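Local structure of polyporopepsin (Irpex lacteus, 1WKR) at residues T137-P149 against G158-Y170. The protein catalyses peptide-bond hydrolysis with broad specificity as a pepsin-family aspartic endopeptidase, and clots milk. Residues are numbered along the deposited sequence; the frame is centred on the assembly and turned at random.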
loop_
_atom_site.group_PDB
_atom_site.type_symbol
_atom_site.label_atom_id
_atom_site.label_comp_id
_atom_site.label_asym_id
_atom_site.label_seq_id
_atom_site.Cartn_x
_atom_site.Cartn_y
_atom_site.Cartn_z
ATOM N N THR A 137 18.865 10.925 10.796
ATOM C CA THR A 137 17.763 11.881 10.847
ATOM C C THR A 137 16.591 11.327 11.714
ATOM O O THR A 137 16.102 12.076 12.667
ATOM C CB THR A 137 17.264 12.149 9.495
ATOM O OG1 THR A 137 18.383 12.685 8.732
ATOM C CG2 THR A 137 16.118 13.242 9.502
ATOM N N ILE A 138 16.189 10.109 11.564
ATOM C CA ILE A 138 15.031 9.578 12.332
ATOM C C ILE A 138 15.529 8.630 13.387
ATOM O O ILE A 138 16.587 7.974 13.187
ATOM C CB ILE A 138 13.989 8.954 11.379
ATOM C CG1 ILE A 138 14.534 7.710 10.653
ATOM C CG2 ILE A 138 13.497 10.017 10.444
ATOM C CD1 ILE A 138 13.462 7.009 9.792
ATOM N N PRO A 139 14.886 8.503 14.502
ATOM C CA PRO A 139 15.507 7.839 15.656
ATOM C C PRO A 139 15.408 6.298 15.617
ATOM O O PRO A 139 16.205 5.615 16.274
ATOM C CB PRO A 139 14.732 8.369 16.872
ATOM C CG PRO A 139 13.407 8.845 16.325
ATOM C CD PRO A 139 13.696 9.310 14.911
ATOM N N THR A 140 14.512 5.743 14.792
ATOM C CA THR A 140 14.447 4.246 14.603
ATOM C C THR A 140 13.962 4.039 13.181
ATOM O O THR A 140 13.447 4.961 12.534
ATOM C CB THR A 140 13.586 3.617 15.666
ATOM O OG1 THR A 140 13.769 2.198 15.618
ATOM C CG2 THR A 140 12.089 3.965 15.520
ATOM N N ASN A 141 14.246 2.851 12.657
ATOM C CA ASN A 141 14.017 2.598 11.234
ATOM C C ASN A 141 12.641 2.047 11.052
ATOM O O ASN A 141 12.355 0.844 11.149
ATOM C CB ASN A 141 15.108 1.653 10.704
ATOM C CG ASN A 141 15.126 1.592 9.203
ATOM O OD1 ASN A 141 14.189 2.043 8.540
ATOM N ND2 ASN A 141 16.207 1.008 8.642
ATOM N N LEU A 142 11.676 2.983 10.858
ATOM C CA LEU A 142 10.248 2.698 10.902
ATOM C C LEU A 142 9.514 3.719 10.087
ATOM O O LEU A 142 9.868 4.885 10.050
ATOM C CB LEU A 142 9.875 2.716 12.371
ATOM C CG LEU A 142 8.413 2.608 12.815
ATOM C CD1 LEU A 142 8.345 1.981 14.203
ATOM C CD2 LEU A 142 7.697 3.973 12.700
ATOM N N LEU A 143 8.377 3.265 9.511
ATOM C CA LEU A 143 7.410 4.115 8.832
ATOM C C LEU A 143 6.050 3.762 9.372
ATOM O O LEU A 143 5.713 2.598 9.438
ATOM C CB LEU A 143 7.462 3.831 7.290
ATOM C CG LEU A 143 6.278 4.452 6.522
ATOM C CD1 LEU A 143 6.264 5.959 6.530
ATOM C CD2 LEU A 143 6.342 3.957 5.071
ATOM N N ALA A 144 5.209 4.743 9.695
ATOM C CA ALA A 144 3.826 4.509 10.132
ATOM C C ALA A 144 2.909 5.252 9.219
ATOM O O ALA A 144 3.140 6.447 8.865
ATOM C CB ALA A 144 3.665 4.960 11.567
ATOM N N VAL A 145 1.818 4.618 8.764
ATOM C CA VAL A 145 0.948 5.141 7.715
ATOM C C VAL A 145 -0.464 5.250 8.232
ATOM O O VAL A 145 -1.065 4.272 8.707
ATOM C CB VAL A 145 0.987 4.191 6.496
ATOM C CG1 VAL A 145 -0.027 4.653 5.450
ATOM C CG2 VAL A 145 2.361 4.109 5.917
ATOM N N SER A 146 -1.036 6.454 8.051
ATOM C CA SER A 146 -2.443 6.742 8.282
ATOM C C SER A 146 -3.162 6.965 6.980
ATOM O O SER A 146 -2.844 7.946 6.245
ATOM C CB SER A 146 -2.578 7.950 9.177
ATOM O OG SER A 146 -3.943 8.368 9.275
ATOM N N PHE A 147 -4.113 6.098 6.651
ATOM C CA PHE A 147 -5.113 6.320 5.597
ATOM C C PHE A 147 -6.466 6.469 6.249
ATOM O O PHE A 147 -6.673 6.074 7.397
ATOM C CB PHE A 147 -5.123 5.156 4.598
ATOM C CG PHE A 147 -3.891 4.985 3.722
ATOM C CD1 PHE A 147 -2.894 5.898 3.652
ATOM C CD2 PHE A 147 -3.840 3.885 2.893
ATOM C CE1 PHE A 147 -1.819 5.738 2.763
ATOM C CE2 PHE A 147 -2.767 3.677 2.005
ATOM C CZ PHE A 147 -1.769 4.630 1.950
ATOM N N GLU A 148 -7.416 7.078 5.530
ATOM C CA GLU A 148 -8.767 7.272 6.028
ATOM C C GLU A 148 -9.751 7.096 4.902
ATOM O O GLU A 148 -9.403 7.336 3.727
ATOM C CB GLU A 148 -8.915 8.697 6.599
ATOM C CG GLU A 148 -8.058 8.941 7.797
ATOM C CD GLU A 148 -8.167 10.354 8.358
ATOM O OE1 GLU A 148 -8.933 11.208 7.804
ATOM O OE2 GLU A 148 -7.441 10.569 9.384
ATOM N N PRO A 149 -11.002 6.720 5.198
ATOM C CA PRO A 149 -12.010 6.653 4.114
ATOM C C PRO A 149 -12.212 8.028 3.488
ATOM O O PRO A 149 -11.907 9.056 4.077
ATOM C CB PRO A 149 -13.284 6.212 4.875
ATOM C CG PRO A 149 -12.767 5.584 6.144
ATOM C CD PRO A 149 -11.574 6.434 6.534
ATOM N N GLY A 158 -4.447 11.741 4.723
ATOM C CA GLY A 158 -3.498 10.689 5.169
ATOM C C GLY A 158 -2.225 11.275 5.672
ATOM O O GLY A 158 -1.962 12.503 5.576
ATOM N N GLU A 159 -1.365 10.400 6.200
ATOM C CA GLU A 159 -0.070 10.845 6.767
ATOM C C GLU A 159 0.910 9.717 6.726
ATOM O O GLU A 159 0.572 8.574 7.026
ATOM C CB GLU A 159 -0.249 11.355 8.226
ATOM C CG GLU A 159 1.051 11.916 8.828
ATOM C CD GLU A 159 0.793 12.325 10.225
ATOM O OE1 GLU A 159 0.654 11.423 11.117
ATOM O OE2 GLU A 159 0.817 13.520 10.500
ATOM N N LEU A 160 2.137 10.029 6.381
ATOM C CA LEU A 160 3.322 9.145 6.612
ATOM C C LEU A 160 4.122 9.722 7.726
ATOM O O LEU A 160 4.427 10.934 7.686
ATOM C CB LEU A 160 4.188 9.017 5.365
ATOM C CG LEU A 160 3.699 7.995 4.336
ATOM C CD1 LEU A 160 2.312 8.006 3.938
ATOM C CD2 LEU A 160 4.763 7.933 3.184
ATOM N N THR A 161 4.550 8.915 8.673
ATOM C CA THR A 161 5.460 9.387 9.750
ATOM C C THR A 161 6.676 8.480 9.702
ATOM O O THR A 161 6.588 7.245 9.828
ATOM C CB THR A 161 4.838 9.333 11.137
ATOM O OG1 THR A 161 3.584 10.090 11.116
ATOM C CG2 THR A 161 5.721 9.966 12.159
ATOM N N PHE A 162 7.828 9.086 9.514
ATOM C CA PHE A 162 9.111 8.363 9.488
ATOM C C PHE A 162 9.774 8.486 10.872
ATOM O O PHE A 162 10.028 9.601 11.356
ATOM C CB PHE A 162 10.043 8.978 8.443
ATOM C CG PHE A 162 9.549 8.724 7.015
ATOM C CD1 PHE A 162 9.918 7.539 6.366
ATOM C CD2 PHE A 162 8.716 9.616 6.368
ATOM C CE1 PHE A 162 9.513 7.296 5.049
ATOM C CE2 PHE A 162 8.265 9.290 5.063
ATOM C CZ PHE A 162 8.673 8.161 4.421
ATOM N N GLY A 163 10.014 7.352 11.482
ATOM C CA GLY A 163 10.792 7.309 12.727
ATOM C C GLY A 163 9.952 7.284 13.997
ATOM O O GLY A 163 10.559 7.229 15.080
ATOM N N ALA A 164 8.626 7.324 13.886
ATOM C CA ALA A 164 7.740 7.340 15.069
ATOM C C ALA A 164 6.337 7.011 14.604
ATOM O O ALA A 164 6.029 7.039 13.416
ATOM C CB ALA A 164 7.735 8.728 15.689
ATOM N N THR A 165 5.473 6.741 15.555
ATOM C CA THR A 165 4.047 6.645 15.355
ATOM C C THR A 165 3.368 7.911 15.769
ATOM O O THR A 165 3.994 8.763 16.530
ATOM C CB THR A 165 3.417 5.466 16.113
ATOM O OG1 THR A 165 3.695 5.647 17.550
ATOM C CG2 THR A 165 4.008 4.145 15.749
ATOM N N ASP A 166 2.187 8.197 15.344
ATOM C CA ASP A 166 1.385 9.381 15.615
ATOM C C ASP A 166 0.086 8.924 16.252
ATOM O O ASP A 166 -0.784 8.398 15.596
ATOM C CB ASP A 166 1.095 10.120 14.336
ATOM C CG ASP A 166 0.289 11.421 14.469
ATOM O OD1 ASP A 166 -0.272 11.577 15.575
ATOM O OD2 ASP A 166 0.131 12.157 13.517
ATOM N N SER A 167 0.001 9.080 17.596
ATOM C CA SER A 167 -1.141 8.568 18.357
ATOM C C SER A 167 -2.454 9.280 18.069
ATOM O O SER A 167 -3.524 8.788 18.405
ATOM C CB SER A 167 -0.851 8.696 19.990
ATOM O OG SER A 167 -0.842 9.923 20.307
ATOM N N SER A 168 -2.398 10.381 17.345
ATOM C CA SER A 168 -3.605 11.039 16.907
ATOM C C SER A 168 -4.284 10.303 15.743
ATOM O O SER A 168 -5.404 10.608 15.391
ATOM C CB SER A 168 -3.382 12.532 16.519
ATOM O OG SER A 168 -2.759 12.618 15.226
ATOM N N LYS A 169 -3.588 9.297 15.189
ATOM C CA LYS A 169 -4.053 8.545 14.020
ATOM C C LYS A 169 -4.520 7.153 14.381
ATOM O O LYS A 169 -4.840 6.382 13.448
ATOM C CB LYS A 169 -2.981 8.497 12.975
ATOM C CG LYS A 169 -2.440 9.878 12.559
ATOM C CD LYS A 169 -3.503 10.743 11.940
ATOM C CE LYS A 169 -2.911 11.993 11.338
ATOM N NZ LYS A 169 -3.936 12.816 10.637
ATOM N N TYR A 170 -4.551 6.755 15.641
ATOM C CA TYR A 170 -5.090 5.450 15.967
ATOM C C TYR A 170 -5.775 5.461 17.311
ATOM O O TYR A 170 -5.490 6.344 18.143
ATOM C CB TYR A 170 -4.011 4.357 15.894
ATOM C CG TYR A 170 -2.969 4.365 17.016
ATOM C CD1 TYR A 170 -3.119 3.666 18.212
ATOM C CD2 TYR A 170 -1.779 5.077 16.858
ATOM C CE1 TYR A 170 -2.152 3.672 19.203
ATOM C CE2 TYR A 170 -0.788 5.040 17.855
ATOM C CZ TYR A 170 -1.018 4.342 18.984
ATOM O OH TYR A 170 -0.027 4.312 19.986
HETATM O O HOH W 1 1.619 8.157 10.848
HETATM O O HOH W 2 -5.150 6.460 10.757
HETATM O O HOH W 3 -4.307 11.053 8.455
HETATM O O HOH W 4 -6.936 12.526 11.003
#
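Leu143 sets its CD1 methyl squarely over the ring of Phe162, 3.9 Å from the centroid and 13° off the ring normal, a CH-pi contact between non-hydrogen-bonded partners of an antiparallel hairpin. With CG anti to the backbone N (chi1 168°), the leucine lies alongside the phenylalanine, and the same methyl also rests on Leu160 CB, 3.9 Å away. Helix 128-134 touches Phe162 through Thr129 and Leu132, while Leu160 packs on Val5 and Ala7 of strand 3-9. Two main-chain bonds each join Ala144 with Thr161 and Ser146 with Glu159, and Gly163 N adds one to Leu142 O. Beyond the strand, Gly163, at backbone angles that suit glycine, lies against Ile138, whose CB is 3.8 Å from Gly163 CA. An alanine in place of Ile138 would lose the CG2 and CD1 contacts to Phe162 CB and the Gly163 backbone, and would probably open a gap beside Gly163, where the chain leaves the strand.

The margin at Glu148 and Lys169, past the buried Ser146, is looser and wetter. Lys169 lays its aliphatic chain along the serine, CD 3.6 Å from Ser146 OG, but its NZ stays 4.3 Å from Glu148 OE2, and two waters accept from NZ and donate to that carboxylate, one of them weakly. Thr161 OG1 bonds Ser4 OG and a water. The hairpin forms part of the antiparallel interdomain sheet of pepsin-like proteases, flanked by strands 3-9 and 316-321, with Leu143 about 9 Å from the catalytic Asp32, side chain to side chain. Its chemistry is thus divided: direct apolar contact and backbone bonds fix the strands, whereas opposite charges interact through water.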